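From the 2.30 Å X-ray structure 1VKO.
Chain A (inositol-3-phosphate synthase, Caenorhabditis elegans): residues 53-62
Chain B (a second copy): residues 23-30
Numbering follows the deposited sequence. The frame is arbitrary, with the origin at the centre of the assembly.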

ATOM      1  N   ARG A  53      21.010  -0.498  44.885  1.00 29.21           N
ATOM      2  CA  ARG A  53      21.638  -1.261  45.940  1.00 31.83           C
ATOM      3  C   ARG A  53      21.745  -2.708  45.503  1.00 32.75           C
ATOM      4  O   ARG A  53      21.020  -3.152  44.596  1.00 29.70           O
ATOM      5  CB  ARG A  53      20.847  -1.169  47.248  1.00 31.39           C
ATOM      6  CG  ARG A  53      20.783   0.216  47.942  1.00 40.63           C
ATOM      7  CD  ARG A  53      22.129   0.812  48.414  1.00 43.59           C
ATOM      8  NE  ARG A  53      22.529   1.973  47.598  1.00 53.20           N
ATOM      9  CZ  ARG A  53      22.477   3.253  47.988  1.00 48.93           C
ATOM     10  NH1 ARG A  53      22.049   3.569  49.202  1.00 36.66           N
ATOM     11  NH2 ARG A  53      22.859   4.224  47.158  1.00 47.04           N
ATOM     12  N   ALA A  54      22.660  -3.423  46.157  1.00 33.51           N
ATOM     13  CA  ALA A  54      22.843  -4.865  46.008  1.00 36.28           C
ATOM     14  C   ALA A  54      21.529  -5.657  45.829  1.00 38.87           C
ATOM     15  O   ALA A  54      21.420  -6.479  44.914  1.00 41.03           O
ATOM     16  CB  ALA A  54      23.650  -5.410  47.204  1.00 37.17           C
ATOM     17  N   ASP A  55      20.537  -5.389  46.682  1.00 39.75           N
ATOM     18  CA  ASP A  55      19.247  -6.115  46.671  1.00 39.58           C
ATOM     19  C   ASP A  55      18.206  -5.621  45.659  1.00 38.24           C
ATOM     20  O   ASP A  55      17.195  -6.280  45.446  1.00 39.82           O
ATOM     21  CB  ASP A  55      18.637  -6.130  48.076  1.00 40.17           C
ATOM     22  CG  ASP A  55      18.367  -4.731  48.619  1.00 46.42           C
ATOM     23  OD1 ASP A  55      18.528  -3.734  47.875  1.00 38.95           O
ATOM     24  OD2 ASP A  55      17.977  -4.540  49.798  1.00 51.45           O
ATOM     25  N   GLY A  56      18.449  -4.452  45.065  1.00 38.22           N
ATOM     26  CA  GLY A  56      17.690  -3.964  43.915  1.00 35.57           C
ATOM     27  C   GLY A  56      17.523  -2.453  43.859  1.00 34.62           C
ATOM     28  O   GLY A  56      18.334  -1.702  44.405  1.00 35.90           O
ATOM     29  N   LEU A  57      16.441  -2.007  43.227  1.00 32.26           N
ATOM     30  CA  LEU A  57      16.196  -0.582  42.996  1.00 29.89           C
ATOM     31  C   LEU A  57      15.241   0.052  44.003  1.00 28.47           C
ATOM     32  O   LEU A  57      14.079  -0.324  44.084  1.00 26.65           O
ATOM     33  CB  LEU A  57      15.626  -0.405  41.602  1.00 30.14           C
ATOM     34  CG  LEU A  57      15.577   0.981  40.997  1.00 31.26           C
ATOM     35  CD1 LEU A  57      16.943   1.594  40.981  1.00 21.41           C
ATOM     36  CD2 LEU A  57      15.053   0.802  39.614  1.00 28.13           C
ATOM     37  N   HIS A  58      15.728   1.036  44.752  1.00 28.73           N
ATOM     38  CA  HIS A  58      14.907   1.678  45.763  1.00 30.35           C
ATOM     39  C   HIS A  58      14.333   2.966  45.211  1.00 31.35           C
ATOM     40  O   HIS A  58      15.072   3.820  44.717  1.00 33.27           O
ATOM     41  CB  HIS A  58      15.700   1.926  47.049  1.00 30.91           C
ATOM     42  CG  HIS A  58      16.169   0.670  47.722  1.00 32.61           C
ATOM     43  ND1 HIS A  58      15.708   0.273  48.958  1.00 39.11           N
ATOM     44  CD2 HIS A  58      17.054  -0.280  47.330  1.00 37.01           C
ATOM     45  CE1 HIS A  58      16.295  -0.860  49.304  1.00 39.70           C
ATOM     46  NE2 HIS A  58      17.118  -1.217  48.336  1.00 37.27           N
ATOM     47  N   VAL A  59      13.007   3.079  45.287  1.00 32.28           N
ATOM     48  CA  VAL A  59      12.267   4.201  44.721  1.00 30.58           C
ATOM     49  C   VAL A  59      11.622   5.020  45.829  1.00 30.43           C
ATOM     50  O   VAL A  59      10.778   4.521  46.557  1.00 31.21           O
ATOM     51  CB  VAL A  59      11.192   3.727  43.706  1.00 31.24           C
ATOM     52  CG1 VAL A  59      10.540   4.937  42.985  1.00 19.42           C
ATOM     53  CG2 VAL A  59      11.808   2.734  42.681  1.00 29.34           C
ATOM     54  N   THR A  60      12.043   6.281  45.939  1.00 30.15           N
ATOM     55  CA  THR A  60      11.536   7.202  46.931  1.00 28.42           C
ATOM     56  C   THR A  60      10.714   8.304  46.265  1.00 29.17           C
ATOM     57  O   THR A  60      11.280   9.202  45.665  1.00 29.24           O
ATOM     58  CB  THR A  60      12.704   7.812  47.742  1.00 30.12           C
ATOM     59  OG1 THR A  60      13.402   6.774  48.445  1.00 35.55           O
ATOM     60  CG2 THR A  60      12.176   8.691  48.859  1.00 22.47           C
ATOM     61  N   PRO A  61       9.378   8.235  46.360  1.00 30.93           N
ATOM     62  CA  PRO A  61       8.528   9.331  45.882  1.00 30.31           C
ATOM     63  C   PRO A  61       8.614  10.585  46.771  1.00 30.13           C
ATOM     64  O   PRO A  61       8.394  10.495  47.988  1.00 30.05           O
ATOM     65  CB  PRO A  61       7.114   8.725  45.929  1.00 30.42           C
ATOM     66  CG  PRO A  61       7.194   7.627  46.957  1.00 29.31           C
ATOM     67  CD  PRO A  61       8.586   7.104  46.890  1.00 29.43           C
ATOM     68  N   LYS A  62       8.924  11.732  46.168  1.00 28.59           N
ATOM     69  CA  LYS A  62       9.013  12.999  46.893  1.00 28.63           C
ATOM     70  C   LYS A  62       8.150  14.071  46.212  1.00 29.82           C
ATOM     71  O   LYS A  62       7.714  13.894  45.084  1.00 28.79           O
ATOM     72  CB  LYS A  62      10.500  13.440  47.016  1.00 30.45           C
ATOM     73  CG  LYS A  62      11.457  12.334  47.577  1.00 32.42           C
ATOM     74  CD  LYS A  62      12.909  12.790  47.800  1.00 38.08           C
ATOM     75  CE  LYS A  62      13.727  11.710  48.549  1.00 43.73           C
ATOM     76  NZ  LYS A  62      15.211  11.937  48.654  1.00 41.32           N
TER
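Chain B (23-30) KRLIVESP

Residues 24-27 of chain B form a strand that runs parallel to strand 56-62 of chain A, their axes approaching to 4.7 Å and crossing at -26°. Extended torsions (-111/116 at Leu B25, -116/124 at Ile B26) match those of the partner, and the register is fixed by CA-CA distances: Gly A56 to Arg B24 5.0 Å, Leu A57 to Leu B25 4.9 Å, His A58 to Ile B26 4.7 Å and Val A59 to Val B27 5.0 Å.

The hydrogen bonds alternate as a parallel pairing requires. Leu A57 N donates to Arg B24 O (3.1 Å), Ile B26 N to Leu A57 O (2.8 Å, 174° at the hydrogen), Val A59 N to Ile B26 O (2.9 Å) and Glu B28 N to Val A59 O (2.9 Å). At the start, Arg B24 N reaches Asp A55 O over a longer 3.3 Å with an angle of 141°. That acceptor belongs to the type I turn from Arg A53 to Gly A56. Gly A56, at 147/-153, has angles that call for glycine; an ideal CB would also lie 2.1 Å from Arg B24 O, and its absence lets CA approach that oxygen to 3.4 Å.

On the face carrying His A58 and Ile B26, the imidazole is held at both nitrogens. With chi1 at -63° (m) and chi2 at -114°, ND1 donates to Glu B28 OE1 (3.0 Å, 173°), while NE2 donates to Asp A55 OD1 within chain A (2.9 Å, 164°). Donation from both nitrogens implies a doubly protonated ring between two carboxylates. Asp A55 takes chi1 p, which places OD1 for this bond; Glu B28 reaches ND1 near the ring plane through chi1 at -133°, between wells, chi2 p and chi3 62°. Ile B26 (chi1 m, chi2 t) covers one ring face: its CB lies 4.1 Å from the His A58 ring centroid, 15° off the normal, and its CD1 is 3.5 Å from His A58 NE2. It has the largest covered area of either stretch, 90 Å².

The other face is apolar. Leu A57 and Leu B25 share the t,p rotamer, bringing Leu A57 CD2 to 3.8 Å from Leu B25 CD1; the same Leu B25 CD1 lies 3.9 Å from CG2 of Val A59, itself t.

Just past the end of the chain B strand, Glu B28 O lies 3.5 Å from Pro A61 CD, which is still within the chain A strand. Proline offers no amide hydrogen; a water instead bridges the chains, donating to Glu B28 O (2.6 Å from the water O) and Pro A61 O (2.8 Å from the water O).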

ATOM      1  N   LYS B  23      17.122  -9.304  42.552  1.00 54.92           N
ATOM      2  CA  LYS B  23      16.987  -7.821  42.451  1.00 54.34           C
ATOM      3  C   LYS B  23      15.534  -7.378  42.192  1.00 53.58           C
ATOM      4  O   LYS B  23      15.042  -7.318  41.049  1.00 54.94           O
ATOM      5  CB  LYS B  23      17.976  -7.230  41.426  1.00 54.46           C
ATOM      6  CG  LYS B  23      19.396  -7.016  41.980  1.00 57.31           C
ATOM      7  CD  LYS B  23      20.297  -6.228  41.009  1.00 53.49           C
ATOM      8  N   ARG B  24      14.852  -7.064  43.286  1.00 50.59           N
ATOM      9  CA  ARG B  24      13.488  -6.601  43.221  1.00 47.85           C
ATOM     10  C   ARG B  24      13.414  -5.061  43.110  1.00 43.25           C
ATOM     11  O   ARG B  24      14.436  -4.390  43.058  1.00 44.04           O
ATOM     12  CB  ARG B  24      12.688  -7.170  44.410  1.00 49.68           C
ATOM     13  CG  ARG B  24      13.406  -7.137  45.753  1.00 50.42           C
ATOM     14  N   LEU B  25      12.203  -4.519  43.043  1.00 37.97           N
ATOM     15  CA  LEU B  25      11.964  -3.084  42.964  1.00 33.79           C
ATOM     16  C   LEU B  25      11.331  -2.711  44.308  1.00 33.95           C
ATOM     17  O   LEU B  25      10.248  -3.203  44.638  1.00 33.90           O
ATOM     18  CB  LEU B  25      11.019  -2.816  41.783  1.00 32.61           C
ATOM     19  CG  LEU B  25      10.594  -1.455  41.218  1.00 28.40           C
ATOM     20  CD1 LEU B  25      11.770  -0.631  40.767  1.00 14.70           C
ATOM     21  CD2 LEU B  25       9.644  -1.643  40.036  1.00 25.01           C
ATOM     22  N   ILE B  26      12.024  -1.878  45.095  1.00 33.77           N
ATOM     23  CA  ILE B  26      11.703  -1.668  46.528  1.00 32.05           C
ATOM     24  C   ILE B  26      11.255  -0.229  46.832  1.00 33.52           C
ATOM     25  O   ILE B  26      11.967   0.720  46.522  1.00 33.70           O
ATOM     26  CB  ILE B  26      12.911  -2.071  47.415  1.00 33.61           C
ATOM     27  CG1 ILE B  26      13.401  -3.484  47.071  1.00 35.53           C
ATOM     28  CG2 ILE B  26      12.553  -2.034  48.903  1.00 21.18           C
ATOM     29  CD1 ILE B  26      14.855  -3.708  47.393  1.00 35.03           C
ATOM     30  N   VAL B  27      10.064  -0.076  47.419  1.00 32.01           N
ATOM     31  CA  VAL B  27       9.458   1.236  47.662  1.00 31.39           C
ATOM     32  C   VAL B  27       9.945   1.816  48.980  1.00 31.94           C
ATOM     33  O   VAL B  27      10.020   1.098  49.971  1.00 28.74           O
ATOM     34  CB  VAL B  27       7.940   1.124  47.909  1.00 33.91           C
ATOM     35  CG1 VAL B  27       7.238   2.444  47.556  1.00 26.86           C
ATOM     36  CG2 VAL B  27       7.328  -0.122  47.246  1.00 41.84           C
ATOM     37  N   GLU B  28      10.176   3.129  49.012  1.00 31.96           N
ATOM     38  CA  GLU B  28      10.608   3.835  50.220  1.00 31.60           C
ATOM     39  C   GLU B  28       9.600   4.962  50.532  1.00 29.52           C
ATOM     40  O   GLU B  28       9.732   6.076  50.042  1.00 25.94           O
ATOM     41  CB  GLU B  28      12.007   4.408  49.949  1.00 32.66           C
ATOM     42  CG  GLU B  28      13.060   4.176  51.019  1.00 39.43           C
ATOM     43  CD  GLU B  28      13.286   2.708  51.335  1.00 46.14           C
ATOM     44  OE1 GLU B  28      13.701   1.936  50.436  1.00 37.05           O
ATOM     45  OE2 GLU B  28      13.053   2.332  52.509  1.00 55.03           O
ATOM     46  N   SER B  29       8.574   4.686  51.330  1.00 32.50           N
ATOM     47  CA  SER B  29       7.513   5.700  51.520  1.00 34.26           C
ATOM     48  C   SER B  29       6.843   5.675  52.883  1.00 34.51           C
ATOM     49  O   SER B  29       6.560   4.593  53.401  1.00 35.95           O
ATOM     50  CB  SER B  29       6.434   5.575  50.434  1.00 32.92           C
ATOM     51  OG  SER B  29       5.479   6.619  50.527  1.00 32.20           O
ATOM     52  N   PRO B  30       6.575   6.861  53.452  1.00 36.32           N
ATOM     53  CA  PRO B  30       5.806   6.969  54.729  1.00 35.51           C
ATOM     54  C   PRO B  30       4.348   6.566  54.566  1.00 34.11           C
ATOM     55  O   PRO B  30       3.619   6.449  55.558  1.00 31.08           O
ATOM     56  CB  PRO B  30       5.898   8.464  55.093  1.00 34.44           C
ATOM     57  CG  PRO B  30       6.288   9.185  53.801  1.00 38.92           C
ATOM     58  CD  PRO B  30       7.027   8.182  52.959  1.00 34.80           C
TER
HETATM   59  O   HOH W   1       8.921   8.564  49.996  1.00 40.45           O